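Local coordinates for protein ACDH-11, isoform b (Caenorhabditis elegans, PDB 4Y9J) that belongs to the acyl-CoA dehydrogenase family of flavoproteins and holds flavin-adenine dinucleotide in an assembly of four chains, at residues B[34-39]-B[541-546]. Residues are numbered along the deposited sequence; the frame is centred on the assembly and turned at random.
Sequences LDRTLR and IDHASD
The imidazole of His543 reaches across to Arg36 and Thr37, joining two helices of an acyl-CoA dehydrogenase fold: helix 34-41, near the start of the chain, and the last turn of helix 524-545 in its C-terminal helical region. The backbones stay well apart, the nearest CA atoms, those of Thr37 and His543, lying 7.8 Å from each other, and the side chain of His543 reaches into that gap. With CG anti to the backbone N (chi1 -176°), His543 extends away from its own helix and places NE2 4.3 Å from Arg36 CB, which lies at the ring edge near its plane. On the packed side Leu370 of helix 352-383 touches both Thr37 and His543. NE2 is buried here without a polar partner in the model.

The other side is looser and charged. His543 CE1 lies obliquely to the guanidinium of Arg36, which goes on to salt bridges with Asp554 and with Asp589 of the second subunit; these carboxylates probably offset its positive charge beside the histidine. Near the helix end, Asp542 and Asp546 both pair with Arg40, while Arg39, exposed, forms a salt bridge within its own helix, NE 3.3 Å from Asp35 OD2. Thr37 OG1 is hydrogen-bonded to Ile33 O, just ahead of the helix, and sits 4.0 Å from His543 NE2, oblique to the ring.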
ATOM      1  N   LEU B  34     -13.060  -2.947  39.904  1.00 49.69           N
ATOM      2  CA  LEU B  34     -14.323  -3.382  39.313  1.00 49.16           C
ATOM      3  C   LEU B  34     -15.140  -4.386  40.128  1.00 51.29           C
ATOM      4  O   LEU B  34     -16.334  -4.187  40.334  1.00 50.70           O
ATOM      5  CB  LEU B  34     -14.053  -3.993  37.928  1.00 48.00           C
ATOM      6  CG  LEU B  34     -15.315  -4.329  37.167  1.00 48.93           C
ATOM      7  CD1 LEU B  34     -16.267  -3.146  37.135  1.00 49.16           C
ATOM      8  CD2 LEU B  34     -14.853  -4.756  35.789  1.00 47.86           C
ATOM      9  N   ASP B  35     -14.515  -5.489  40.521  1.00 51.22           N
ATOM     10  CA  ASP B  35     -15.231  -6.503  41.260  1.00 53.75           C
ATOM     11  C   ASP B  35     -15.677  -5.954  42.642  1.00 57.31           C
ATOM     12  O   ASP B  35     -16.815  -6.194  43.053  1.00 61.56           O
ATOM     13  CB  ASP B  35     -14.357  -7.751  41.425  1.00 55.10           C
ATOM     14  CG  ASP B  35     -15.062  -8.900  42.212  1.00 57.33           C
ATOM     15  OD1 ASP B  35     -15.980  -9.561  41.650  1.00 58.46           O
ATOM     16  OD2 ASP B  35     -14.668  -9.150  43.371  1.00 59.24           O
ATOM     17  N   ARG B  36     -14.792  -5.259  43.372  1.00 56.89           N
ATOM     18  CA  ARG B  36     -15.163  -4.655  44.671  1.00 58.75           C
ATOM     19  C   ARG B  36     -16.358  -3.715  44.523  1.00 57.27           C
ATOM     20  O   ARG B  36     -17.227  -3.721  45.363  1.00 59.28           O
ATOM     21  CB  ARG B  36     -13.983  -3.948  45.355  1.00 61.25           C
ATOM     22  CG  ARG B  36     -12.933  -4.892  45.927  1.00 62.70           C
ATOM     23  CD  ARG B  36     -12.083  -4.285  47.026  1.00 65.33           C
ATOM     24  NE  ARG B  36     -11.323  -3.062  46.700  1.00 62.02           N
ATOM     25  CZ  ARG B  36     -10.238  -3.004  45.925  1.00 61.50           C
ATOM     26  NH1 ARG B  36      -9.746  -4.093  45.341  1.00 59.51           N
ATOM     27  NH2 ARG B  36      -9.629  -1.832  45.721  1.00 57.06           N
ATOM     28  N   THR B  37     -16.412  -2.960  43.429  1.00 56.85           N
ATOM     29  CA  THR B  37     -17.454  -1.979  43.159  1.00 54.09           C
ATOM     30  C   THR B  37     -18.774  -2.649  42.859  1.00 57.48           C
ATOM     31  O   THR B  37     -19.815  -2.221  43.380  1.00 55.83           O
ATOM     32  CB  THR B  37     -17.064  -1.111  41.966  1.00 54.91           C
ATOM     33  OG1 THR B  37     -15.819  -0.492  42.251  1.00 53.01           O
ATOM     34  CG2 THR B  37     -18.128  -0.057  41.663  1.00 54.02           C
ATOM     35  N   LEU B  38     -18.746  -3.726  42.063  1.00 54.22           N
ATOM     36  CA  LEU B  38     -19.960  -4.503  41.786  1.00 55.37           C
ATOM     37  C   LEU B  38     -20.539  -5.182  43.045  1.00 58.08           C
ATOM     38  O   LEU B  38     -21.765  -5.253  43.255  1.00 58.32           O
ATOM     39  CB  LEU B  38     -19.720  -5.581  40.694  1.00 54.95           C
ATOM     40  CG  LEU B  38     -19.254  -5.060  39.333  1.00 57.53           C
ATOM     41  CD1 LEU B  38     -19.083  -6.228  38.346  1.00 56.79           C
ATOM     42  CD2 LEU B  38     -20.173  -3.946  38.842  1.00 56.17           C
ATOM     43  N   ARG B  39     -19.657  -5.727  43.864  1.00 60.63           N
ATOM     44  CA  ARG B  39     -20.076  -6.246  45.173  1.00 64.05           C
ATOM     45  C   ARG B  39     -20.875  -5.239  46.010  1.00 63.69           C
ATOM     46  O   ARG B  39     -21.773  -5.624  46.700  1.00 59.66           O
ATOM     47  CB  ARG B  39     -18.871  -6.654  45.997  1.00 69.28           C
ATOM     48  CG  ARG B  39     -18.252  -7.976  45.648  1.00 74.85           C
ATOM     49  CD  ARG B  39     -17.029  -8.223  46.516  1.00 83.37           C
ATOM     50  NE  ARG B  39     -16.439  -9.486  46.114  1.00 89.70           N
ATOM     51  CZ  ARG B  39     -16.900 -10.675  46.497  1.00 97.10           C
ATOM     52  NH1 ARG B  39     -17.938 -10.773  47.332  1.00 98.88           N
ATOM     53  NH2 ARG B  39     -16.309 -11.779  46.057  1.00 99.81           N
ATOM     54  N   ILE B 541     -14.780   8.184  48.814  1.00 54.74           N
ATOM     55  CA  ILE B 541     -14.810   8.188  50.256  1.00 58.58           C
ATOM     56  C   ILE B 541     -15.826   7.155  50.712  1.00 60.84           C
ATOM     57  O   ILE B 541     -15.548   6.418  51.654  1.00 63.93           O
ATOM     58  CB  ILE B 541     -15.171   9.568  50.845  1.00 57.32           C
ATOM     59  CG1 ILE B 541     -13.977  10.502  50.766  1.00 56.88           C
ATOM     60  CG2 ILE B 541     -15.537   9.478  52.326  1.00 61.19           C
ATOM     61  CD1 ILE B 541     -14.359  11.966  50.819  1.00 56.81           C
ATOM     62  N   ASP B 542     -16.985   7.170  50.065  1.00 60.45           N
ATOM     63  CA  ASP B 542     -18.061   6.250  50.355  1.00 63.31           C
ATOM     64  C   ASP B 542     -17.580   4.826  50.093  1.00 62.21           C
ATOM     65  O   ASP B 542     -17.749   3.931  50.913  1.00 60.73           O
ATOM     66  CB  ASP B 542     -19.246   6.603  49.480  1.00 62.94           C
ATOM     67  CG  ASP B 542     -20.528   5.882  49.878  1.00 67.95           C
ATOM     68  OD1 ASP B 542     -20.943   5.935  51.044  1.00 68.39           O
ATOM     69  OD2 ASP B 542     -21.111   5.270  48.976  1.00 68.94           O
ATOM     70  N   HIS B 543     -16.904   4.629  48.990  1.00 60.29           N
ATOM     71  CA  HIS B 543     -16.299   3.344  48.694  1.00 60.79           C
ATOM     72  C   HIS B 543     -15.283   2.859  49.726  1.00 61.42           C
ATOM     73  O   HIS B 543     -15.348   1.700  50.151  1.00 64.45           O
ATOM     74  CB  HIS B 543     -15.642   3.432  47.344  1.00 59.94           C
ATOM     75  CG  HIS B 543     -15.046   2.150  46.863  1.00 62.12           C
ATOM     76  ND1 HIS B 543     -13.705   1.851  46.996  1.00 65.33           N
ATOM     77  CD2 HIS B 543     -15.592   1.127  46.173  1.00 62.53           C
ATOM     78  CE1 HIS B 543     -13.460   0.685  46.425  1.00 64.99           C
ATOM     79  NE2 HIS B 543     -14.595   0.217  45.944  1.00 65.39           N
ATOM     80  N   ALA B 544     -14.367   3.736  50.149  1.00 59.38           N
ATOM     81  CA  ALA B 544     -13.319   3.362  51.119  1.00 60.73           C
ATOM     82  C   ALA B 544     -13.881   3.149  52.525  1.00 62.84           C
ATOM     83  O   ALA B 544     -13.248   2.446  53.366  1.00 62.08           O
ATOM     84  CB  ALA B 544     -12.238   4.436  51.175  1.00 62.66           C
ATOM     85  N   SER B 545     -15.010   3.815  52.792  1.00 63.53           N
ATOM     86  CA  SER B 545     -15.649   3.765  54.116  1.00 67.35           C
ATOM     87  C   SER B 545     -16.364   2.426  54.334  1.00 69.04           C
ATOM     88  O   SER B 545     -16.655   2.056  55.473  1.00 70.78           O
ATOM     89  CB  SER B 545     -16.643   4.930  54.307  1.00 69.32           C
ATOM     90  OG  SER B 545     -15.993   6.201  54.368  1.00 72.13           O
ATOM     91  N   ASP B 546     -16.675   1.715  53.263  1.00 67.90           N
ATOM     92  CA  ASP B 546     -17.396   0.457  53.342  1.00 71.43           C
ATOM     93  C   ASP B 546     -16.478  -0.678  53.759  1.00 75.52           C
ATOM     94  O   ASP B 546     -15.909  -1.373  52.918  1.00 72.03           O
ATOM     95  CB  ASP B 546     -18.092   0.142  52.029  1.00 69.94           C
ATOM     96  CG  ASP B 546     -18.873  -1.180  52.060  1.00 73.66           C
ATOM     97  OD1 ASP B 546     -18.711  -1.988  53.014  1.00 75.83           O
ATOM     98  OD2 ASP B 546     -19.654  -1.389  51.124  1.00 71.36           O
TER